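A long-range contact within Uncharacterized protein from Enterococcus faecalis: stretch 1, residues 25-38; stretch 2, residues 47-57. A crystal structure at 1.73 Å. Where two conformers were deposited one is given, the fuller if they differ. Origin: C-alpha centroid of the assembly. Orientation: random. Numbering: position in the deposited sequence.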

ATOM      1  N   VAL A  25       1.059   4.096  -8.556  1.00 23.60           N
ATOM      2  CA  VAL A  25       0.445   5.216  -7.849  1.00 23.76           C
ATOM      3  C   VAL A  25      -1.068   5.035  -7.967  1.00 24.54           C
ATOM      4  O   VAL A  25      -1.583   4.929  -9.077  1.00 26.23           O
ATOM      5  CB  VAL A  25       0.863   6.578  -8.435  1.00 25.37           C
ATOM      6  CG1 VAL A  25       0.154   7.721  -7.711  1.00 26.23           C
ATOM      7  CG2 VAL A  25       2.375   6.762  -8.347  1.00 24.86           C
ATOM      8  N   PHE A  26      -1.750   4.973  -6.825  1.00 23.43           N
ATOM      9  CA  PHE A  26      -3.200   4.764  -6.778  1.00 24.41           C
ATOM     10  C   PHE A  26      -3.897   6.079  -6.447  1.00 26.15           C
ATOM     11  O   PHE A  26      -3.559   6.742  -5.464  1.00 25.15           O
ATOM     12  CB  PHE A  26      -3.585   3.743  -5.696  1.00 23.26           C
ATOM     13  CG  PHE A  26      -2.863   2.422  -5.788  1.00 23.62           C
ATOM     14  CD1 PHE A  26      -3.395   1.367  -6.523  1.00 25.25           C
ATOM     15  CD2 PHE A  26      -1.678   2.214  -5.105  1.00 22.32           C
ATOM     16  CE1 PHE A  26      -2.746   0.144  -6.595  1.00 24.33           C
ATOM     17  CE2 PHE A  26      -1.026   0.993  -5.171  1.00 21.90           C
ATOM     18  CZ  PHE A  26      -1.558  -0.042  -5.914  1.00 22.64           C
ATOM     19  N   ASP A  27      -4.887   6.436  -7.256  1.00 28.92           N
ATOM     20  CA  ASP A  27      -5.685   7.618  -6.977  0.50 30.47           C
ATOM     21  C   ASP A  27      -6.649   7.275  -5.846  1.00 30.23           C
ATOM     22  O   ASP A  27      -7.272   6.217  -5.844  1.00 31.44           O
ATOM     23  CB  ASP A  27      -6.421   8.082  -8.228  0.50 33.76           C
ATOM     24  CG  ASP A  27      -5.474   8.602  -9.297  0.50 34.87           C
ATOM     25  OD1 ASP A  27      -4.524   9.338  -8.942  0.50 34.48           O
ATOM     26  OD2 ASP A  27      -5.676   8.272 -10.485  0.50 36.64           O
ATOM     27  N   LEU A  28      -6.729   8.154  -4.856  1.00 29.60           N
ATOM     28  CA  LEU A  28      -7.592   7.923  -3.706  1.00 30.66           C
ATOM     29  C   LEU A  28      -8.812   8.829  -3.824  1.00 34.08           C
ATOM     30  O   LEU A  28      -8.774   9.980  -3.414  1.00 34.56           O
ATOM     31  CB  LEU A  28      -6.826   8.177  -2.404  1.00 28.82           C
ATOM     32  CG  LEU A  28      -5.668   7.214  -2.111  1.00 27.00           C
ATOM     33  CD1 LEU A  28      -5.025   7.549  -0.767  1.00 26.97           C
ATOM     34  CD2 LEU A  28      -6.120   5.761  -2.138  1.00 26.19           C
ATOM     35  N   LYS A  29      -9.876   8.301  -4.421  1.00 38.09           N
ATOM     36  CA  LYS A  29     -11.098   9.062  -4.673  1.00 41.91           C
ATOM     37  C   LYS A  29     -12.215   8.588  -3.746  1.00 43.77           C
ATOM     38  O   LYS A  29     -12.487   7.394  -3.665  1.00 42.11           O
ATOM     39  CB  LYS A  29     -11.523   8.896  -6.133  1.00 45.63           C
ATOM     40  N   LYS A  30     -12.862   9.526  -3.056  1.00 48.28           N
ATOM     41  CA  LYS A  30     -13.909   9.206  -2.077  1.00 52.68           C
ATOM     42  C   LYS A  30     -15.030   8.328  -2.642  1.00 55.04           C
ATOM     43  O   LYS A  30     -15.492   7.407  -1.975  1.00 58.33           O
ATOM     44  CB  LYS A  30     -14.511  10.488  -1.496  1.00 57.94           C
ATOM     45  CG  LYS A  30     -15.674  10.239  -0.546  1.00 64.23           C
ATOM     46  CD  LYS A  30     -16.044  11.479   0.249  1.00 71.17           C
ATOM     47  CE  LYS A  30     -17.318  11.260   1.053  1.00 77.19           C
ATOM     48  NZ  LYS A  30     -17.201  10.130   2.019  1.00 77.33           N
ATOM     49  N   ASP A  31     -15.467   8.612  -3.864  1.00 54.59           N
ATOM     50  CA  ASP A  31     -16.492   7.790  -4.513  1.00 58.50           C
ATOM     51  C   ASP A  31     -15.866   6.789  -5.489  1.00 56.32           C
ATOM     52  O   ASP A  31     -16.513   6.352  -6.443  1.00 62.23           O
ATOM     53  CB  ASP A  31     -17.503   8.679  -5.243  1.00 59.67           C
ATOM     54  N   GLY A  32     -14.616   6.411  -5.232  1.00 50.67           N
ATOM     55  CA  GLY A  32     -13.840   5.628  -6.177  1.00 47.73           C
ATOM     56  C   GLY A  32     -14.043   4.139  -6.015  1.00 46.06           C
ATOM     57  O   GLY A  32     -14.719   3.695  -5.082  1.00 45.02           O
ATOM     58  N   PRO A  33     -13.456   3.354  -6.929  1.00 44.23           N
ATOM     59  CA  PRO A  33     -13.609   1.904  -6.919  1.00 44.69           C
ATOM     60  C   PRO A  33     -12.869   1.189  -5.786  1.00 40.24           C
ATOM     61  O   PRO A  33     -12.014   1.771  -5.104  1.00 36.40           O
ATOM     62  CB  PRO A  33     -13.040   1.480  -8.282  1.00 46.26           C
ATOM     63  CG  PRO A  33     -12.087   2.562  -8.641  1.00 45.50           C
ATOM     64  CD  PRO A  33     -12.731   3.819  -8.125  1.00 44.97           C
ATOM     65  N   HIS A  34     -13.229  -0.076  -5.602  1.00 39.87           N
ATOM     66  CA  HIS A  34     -12.663  -0.925  -4.566  1.00 37.54           C
ATOM     67  C   HIS A  34     -12.079  -2.149  -5.266  1.00 36.95           C
ATOM     68  O   HIS A  34     -12.789  -2.855  -5.986  1.00 38.40           O
ATOM     69  CB  HIS A  34     -13.767  -1.279  -3.559  1.00 40.89           C
ATOM     70  CG  HIS A  34     -13.410  -2.370  -2.599  1.00 42.10           C
ATOM     71  ND1 HIS A  34     -14.309  -3.347  -2.227  1.00 45.62           N
ATOM     72  CD2 HIS A  34     -12.268  -2.636  -1.926  1.00 40.23           C
ATOM     73  CE1 HIS A  34     -13.733  -4.170  -1.371  1.00 45.70           C
ATOM     74  NE2 HIS A  34     -12.493  -3.760  -1.171  1.00 40.99           N
ATOM     75  N   TYR A  35     -10.777  -2.372  -5.085  1.00 33.82           N
ATOM     76  CA  TYR A  35     -10.062  -3.425  -5.810  1.00 33.47           C
ATOM     77  C   TYR A  35      -8.806  -3.833  -5.071  1.00 31.32           C
ATOM     78  O   TYR A  35      -8.371  -3.142  -4.145  1.00 29.32           O
ATOM     79  CB  TYR A  35      -9.691  -2.952  -7.217  1.00 34.30           C
ATOM     80  CG  TYR A  35      -8.880  -1.671  -7.238  1.00 32.82           C
ATOM     81  CD1 TYR A  35      -9.506  -0.429  -7.218  1.00 32.94           C
ATOM     82  CD2 TYR A  35      -7.485  -1.701  -7.269  1.00 31.64           C
ATOM     83  CE1 TYR A  35      -8.771   0.748  -7.231  1.00 32.57           C
ATOM     84  CE2 TYR A  35      -6.742  -0.527  -7.287  1.00 30.85           C
ATOM     85  CZ  TYR A  35      -7.388   0.692  -7.273  1.00 31.74           C
ATOM     86  OH  TYR A  35      -6.666   1.861  -7.288  1.00 33.17           O
ATOM     87  N   THR A  36      -8.225  -4.956  -5.492  1.00 31.16           N
ATOM     88  CA  THR A  36      -6.964  -5.425  -4.938  1.00 28.59           C
ATOM     89  C   THR A  36      -5.885  -5.397  -6.005  1.00 27.96           C
ATOM     90  O   THR A  36      -6.168  -5.540  -7.204  1.00 28.59           O
ATOM     91  CB  THR A  36      -7.065  -6.854  -4.346  1.00 29.70           C
ATOM     92  OG1 THR A  36      -7.548  -7.778  -5.338  1.00 30.23           O
ATOM     93  CG2 THR A  36      -8.013  -6.862  -3.153  1.00 31.05           C
ATOM     94  N   TYR A  37      -4.656  -5.198  -5.550  1.00 26.52           N
ATOM     95  CA  TYR A  37      -3.469  -5.256  -6.394  1.00 26.89           C
ATOM     96  C   TYR A  37      -2.414  -6.095  -5.670  1.00 25.13           C
ATOM     97  O   TYR A  37      -2.008  -5.775  -4.558  1.00 23.71           O
ATOM     98  CB  TYR A  37      -2.924  -3.843  -6.646  1.00 26.63           C
ATOM     99  CG  TYR A  37      -1.593  -3.834  -7.368  1.00 27.39           C
ATOM    100  CD1 TYR A  37      -0.394  -3.920  -6.665  1.00 26.47           C
ATOM    101  CD2 TYR A  37      -1.540  -3.740  -8.753  1.00 31.12           C
ATOM    102  CE1 TYR A  37       0.831  -3.921  -7.324  1.00 27.75           C
ATOM    103  CE2 TYR A  37      -0.327  -3.738  -9.421  1.00 33.32           C
ATOM    104  CZ  TYR A  37       0.855  -3.825  -8.704  1.00 31.06           C
ATOM    105  OH  TYR A  37       2.050  -3.824  -9.386  1.00 32.11           O
ATOM    106  N   LYS A  38      -1.970  -7.168  -6.313  1.00 24.85           N
ATOM    107  CA  LYS A  38      -1.012  -8.070  -5.699  1.00 25.12           C
ATOM    108  C   LYS A  38       0.419  -7.755  -6.132  1.00 24.15           C
ATOM    109  O   LYS A  38       0.746  -7.812  -7.321  1.00 25.43           O
ATOM    110  CB  LYS A  38      -1.338  -9.514  -6.056  1.00 27.62           C
ATOM    111  CG  LYS A  38      -0.405 -10.525  -5.406  1.00 29.04           C
ATOM    112  CD  LYS A  38      -0.916 -11.947  -5.555  1.00 32.30           C
ATOM    113  CE  LYS A  38      -0.847 -12.422  -6.996  1.00 34.80           C
ATOM    114  NZ  LYS A  38      -1.678 -13.631  -7.226  1.00 38.78           N
TER
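Stretch 2, residues 47-57: NLIEVDGDRIR

The most unusual feature of this contact is the way Gly53, at the tip of a type II' turn in stretch 2, is enclosed by the loop of stretch 1. Gly53 has phi/psi of 63/-105°, a conformation in which positive phi by itself favours glycine, and an ideal CB placed on it would lie tight against Lys30 O, at 3.2 Å. That loop contains a type I turn from Lys29 to Gly32, so two turns meet here. Gly53 N donates a hydrogen bond to Pro33 O (3.1 Å), and water 2 joins the same two residues a second time by donating to Pro33 O and to Gly53 O, each at 2.8 Å from the water oxygen.

Residues 47-52, which lead into the turn of stretch 2, run antiparallel along residues 34-38 as an extended strand. The two strands are neighbours in a sheet: their axes approach to 4.5 Å and cross at 157°. The register pairs His34 with Asp52, Tyr35 with Val51, Thr36 with Glu50, Tyr37 with Ile49 and Lys38 with Leu48. Tyr35 and Val51 form a hydrogen-bonded pair, Tyr35 N donating to Val51 O at 3.0 Å and Val51 N to Tyr35 O at 2.9 Å. The pattern repeats two residues on, where Tyr37 N to Ile49 O and Ile49 N to Tyr37 O both measure 2.8 Å. Between these pairs the alpha carbons come closer, 4.4 Å from Thr36 CA to Glu50 CA, and Thr36 CA lies 3.1 Å from Ile49 O in a CA-H...O contact.

The two faces of this ladder differ in character. On the face carrying His34, Thr36 and Lys38, the His34 side chain, with chi1 t, reaches diagonally past its partner, so that NE2 donates a short hydrogen bond to Glu50 OE2 (2.6 Å), with the carboxylate oxygen at the ring edge. The other oxygen of that carboxylate accepts from Arg57 within stretch 2, Arg57 NE lying 2.7 Å from Glu50 OE1 in a salt bridge. Farther along, Leu48 CD1 packs 3.7 Å from Lys38 CB and 3.9 Å from Thr36 CB.

The opposite face is largely apolar. The Tyr35 ring, with chi1 p, folds over Val51, whose CB sits above one ring face, 4.0 Å from the centroid and 3.7 Å from Tyr35 CZ. Val51 is also met by Phe26 and Leu28, earlier in stretch 1: Phe26 CD1 is 3.8 Å from Val51 CG2, and Leu28 CD2 is 4.3 Å from Val51 CG1. The strand containing Phe26 is no sheet neighbour of 47-52, since their axes stay 8.5 Å apart, with directions 25° from parallel. Phe26 meets stretch 2 through its ring, which spans both arms of the hairpin, its CZ 4.0 Å from Ile49 CG2 and its CD2 3.7 Å from Ile56 CD1. Leu28 CD2 rests 4.3 Å from Ile56 CB, and at Leu28 the backbone also closes on the turn, Leu28 CA lying 4.1 Å from Asp54 CA. In all, the contact buries 950 Å² summed over both stretches.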

ATOM      1  N   ASN A  47       2.555  -9.160  -0.975  1.00 20.01           N
ATOM      2  CA  ASN A  47       1.715  -8.264  -0.213  1.00 19.13           C
ATOM      3  C   ASN A  47       0.546  -7.922  -1.099  1.00 19.78           C
ATOM      4  O   ASN A  47       0.733  -7.541  -2.262  1.00 20.33           O
ATOM      5  CB  ASN A  47       2.438  -6.974   0.136  1.00 19.17           C
ATOM      6  CG  ASN A  47       3.719  -7.214   0.883  1.00 18.49           C
ATOM      7  OD1 ASN A  47       4.716  -7.613   0.298  1.00 19.84           O
ATOM      8  ND2 ASN A  47       3.704  -6.963   2.182  1.00 18.67           N
ATOM      9  N   LEU A  48      -0.652  -8.074  -0.561  1.00 20.81           N
ATOM     10  CA  LEU A  48      -1.863  -7.776  -1.304  1.00 22.02           C
ATOM     11  C   LEU A  48      -2.395  -6.415  -0.882  1.00 22.44           C
ATOM     12  O   LEU A  48      -2.806  -6.227   0.260  1.00 21.49           O
ATOM     13  CB  LEU A  48      -2.907  -8.863  -1.073  1.00 24.13           C
ATOM     14  CG  LEU A  48      -4.182  -8.727  -1.899  1.00 26.07           C
ATOM     15  CD1 LEU A  48      -3.883  -8.881  -3.384  1.00 26.94           C
ATOM     16  CD2 LEU A  48      -5.199  -9.757  -1.440  1.00 28.12           C
ATOM     17  N   ILE A  49      -2.379  -5.470  -1.819  1.00 22.91           N
ATOM     18  CA  ILE A  49      -2.863  -4.119  -1.574  1.00 23.82           C
ATOM     19  C   ILE A  49      -4.371  -4.082  -1.853  1.00 24.84           C
ATOM     20  O   ILE A  49      -4.861  -4.694  -2.817  1.00 26.67           O
ATOM     21  CB  ILE A  49      -2.103  -3.076  -2.440  1.00 24.30           C
ATOM     22  CG1 ILE A  49      -0.684  -2.819  -1.897  1.00 24.79           C
ATOM     23  CG2 ILE A  49      -2.837  -1.750  -2.487  1.00 24.35           C
ATOM     24  CD1 ILE A  49       0.230  -4.013  -1.860  1.00 25.77           C
ATOM     25  N   GLU A  50      -5.105  -3.382  -0.995  1.00 23.42           N
ATOM     26  CA  GLU A  50      -6.532  -3.169  -1.197  1.00 24.87           C
ATOM     27  C   GLU A  50      -6.814  -1.679  -1.166  1.00 24.91           C
ATOM     28  O   GLU A  50      -6.490  -1.006  -0.196  1.00 23.86           O
ATOM     29  CB  GLU A  50      -7.335  -3.865  -0.109  1.00 25.72           C
ATOM     30  CG  GLU A  50      -8.838  -3.853  -0.348  1.00 28.03           C
ATOM     31  CD  GLU A  50      -9.615  -4.456   0.803  1.00 29.93           C
ATOM     32  OE1 GLU A  50      -8.994  -4.881   1.792  1.00 29.09           O
ATOM     33  OE2 GLU A  50     -10.859  -4.500   0.725  1.00 32.72           O
ATOM     34  N   VAL A  51      -7.409  -1.173  -2.239  1.00 25.56           N
ATOM     35  CA  VAL A  51      -7.871   0.197  -2.292  1.00 26.52           C
ATOM     36  C   VAL A  51      -9.391   0.180  -2.163  1.00 28.73           C
ATOM     37  O   VAL A  51     -10.067  -0.574  -2.848  1.00 30.50           O
ATOM     38  CB  VAL A  51      -7.465   0.885  -3.606  1.00 28.27           C
ATOM     39  CG1 VAL A  51      -8.066   2.285  -3.677  1.00 30.65           C
ATOM     40  CG2 VAL A  51      -5.947   0.917  -3.741  1.00 27.59           C
ATOM     41  N   ASP A  52      -9.912   0.995  -1.258  1.00 29.42           N
ATOM     42  CA  ASP A  52     -11.354   1.112  -1.056  1.00 31.51           C
ATOM     43  C   ASP A  52     -11.725   2.591  -1.083  1.00 32.43           C
ATOM     44  O   ASP A  52     -11.713   3.264  -0.058  1.00 32.38           O
ATOM     45  CB  ASP A  52     -11.753   0.473   0.278  1.00 33.36           C
ATOM     46  CG  ASP A  52     -13.245   0.566   0.557  1.00 38.23           C
ATOM     47  OD1 ASP A  52     -14.056   0.406  -0.383  1.00 39.10           O
ATOM     48  OD2 ASP A  52     -13.606   0.800   1.729  1.00 43.24           O
ATOM     49  N   GLY A  53     -12.055   3.091  -2.270  1.00 33.46           N
ATOM     50  CA  GLY A  53     -12.333   4.510  -2.447  1.00 34.52           C
ATOM     51  C   GLY A  53     -11.125   5.389  -2.152  1.00 33.36           C
ATOM     52  O   GLY A  53     -10.192   5.467  -2.946  1.00 32.88           O
ATOM     53  N   ASP A  54     -11.149   6.053  -1.001  1.00 33.10           N
ATOM     54  CA  ASP A  54     -10.110   7.014  -0.645  1.00 32.04           C
ATOM     55  C   ASP A  54      -9.152   6.482   0.416  1.00 29.01           C
ATOM     56  O   ASP A  54      -8.381   7.242   0.992  1.00 27.89           O
ATOM     57  CB  ASP A  54     -10.739   8.324  -0.172  1.00 35.63           C
ATOM     58  CG  ASP A  54     -11.623   8.148   1.053  1.00 38.23           C
ATOM     59  OD1 ASP A  54     -11.706   7.030   1.607  1.00 37.08           O
ATOM     60  OD2 ASP A  54     -12.239   9.138   1.467  1.00 45.29           O
ATOM     61  N   ARG A  55      -9.189   5.176   0.666  1.00 27.73           N
ATOM     62  CA  ARG A  55      -8.301   4.573   1.651  1.00 25.00           C
ATOM     63  C   ARG A  55      -7.614   3.340   1.078  1.00 23.19           C
ATOM     64  O   ARG A  55      -8.088   2.722   0.127  1.00 23.38           O
ATOM     65  CB  ARG A  55      -9.044   4.248   2.952  1.00 26.21           C
ATOM     66  CG  ARG A  55     -10.239   3.339   2.796  1.00 29.51           C
ATOM     67  CD  ARG A  55     -10.949   3.150   4.126  1.00 32.54           C
ATOM     68  NE  ARG A  55     -11.932   2.072   4.050  1.00 34.59           N
ATOM     69  CZ  ARG A  55     -12.408   1.407   5.099  1.00 37.10           C
ATOM     70  NH1 ARG A  55     -12.002   1.693   6.336  1.00 36.04           N
ATOM     71  NH2 ARG A  55     -13.303   0.447   4.907  1.00 41.31           N
ATOM     72  N   ILE A  56      -6.484   3.003   1.666  1.00 22.09           N
ATOM     73  CA  ILE A  56      -5.650   1.934   1.163  1.00 20.97           C
ATOM     74  C   ILE A  56      -5.025   1.154   2.314  1.00 20.37           C
ATOM     75  O   ILE A  56      -4.721   1.718   3.365  1.00 20.36           O
ATOM     76  CB  ILE A  56      -4.557   2.496   0.224  1.00 20.61           C
ATOM     77  CG1 ILE A  56      -3.798   1.361  -0.467  1.00 21.12           C
ATOM     78  CG2 ILE A  56      -3.610   3.425   0.967  1.00 20.08           C
ATOM     79  CD1 ILE A  56      -2.960   1.817  -1.645  1.00 21.72           C
ATOM     80  N   ARG A  57      -4.856  -0.148   2.110  1.00 20.56           N
ATOM     81  CA  ARG A  57      -4.168  -0.996   3.087  1.00 19.20           C
ATOM     82  C   ARG A  57      -3.480  -2.161   2.414  1.00 19.52           C
ATOM     83  O   ARG A  57      -3.683  -2.416   1.226  1.00 19.95           O
ATOM     84  CB  ARG A  57      -5.164  -1.531   4.121  1.00 20.22           C
ATOM     85  CG  ARG A  57      -6.182  -2.532   3.577  1.00 22.01           C
ATOM     86  CD  ARG A  57      -6.970  -3.204   4.694  1.00 23.79           C
ATOM     87  NE  ARG A  57      -8.009  -4.088   4.175  1.00 25.84           N
ATOM     88  CZ  ARG A  57      -8.914  -4.713   4.928  1.00 29.10           C
ATOM     89  NH1 ARG A  57      -8.901  -4.578   6.251  1.00 29.31           N
ATOM     90  NH2 ARG A  57      -9.840  -5.479   4.356  1.00 30.70           N
TER
HETATM   91  O   HOH W   1     -14.527   5.772  -0.005  1.00 47.96           O
HETATM   92  O   HOH W   2     -10.708   4.180  -5.405  1.00 29.35           O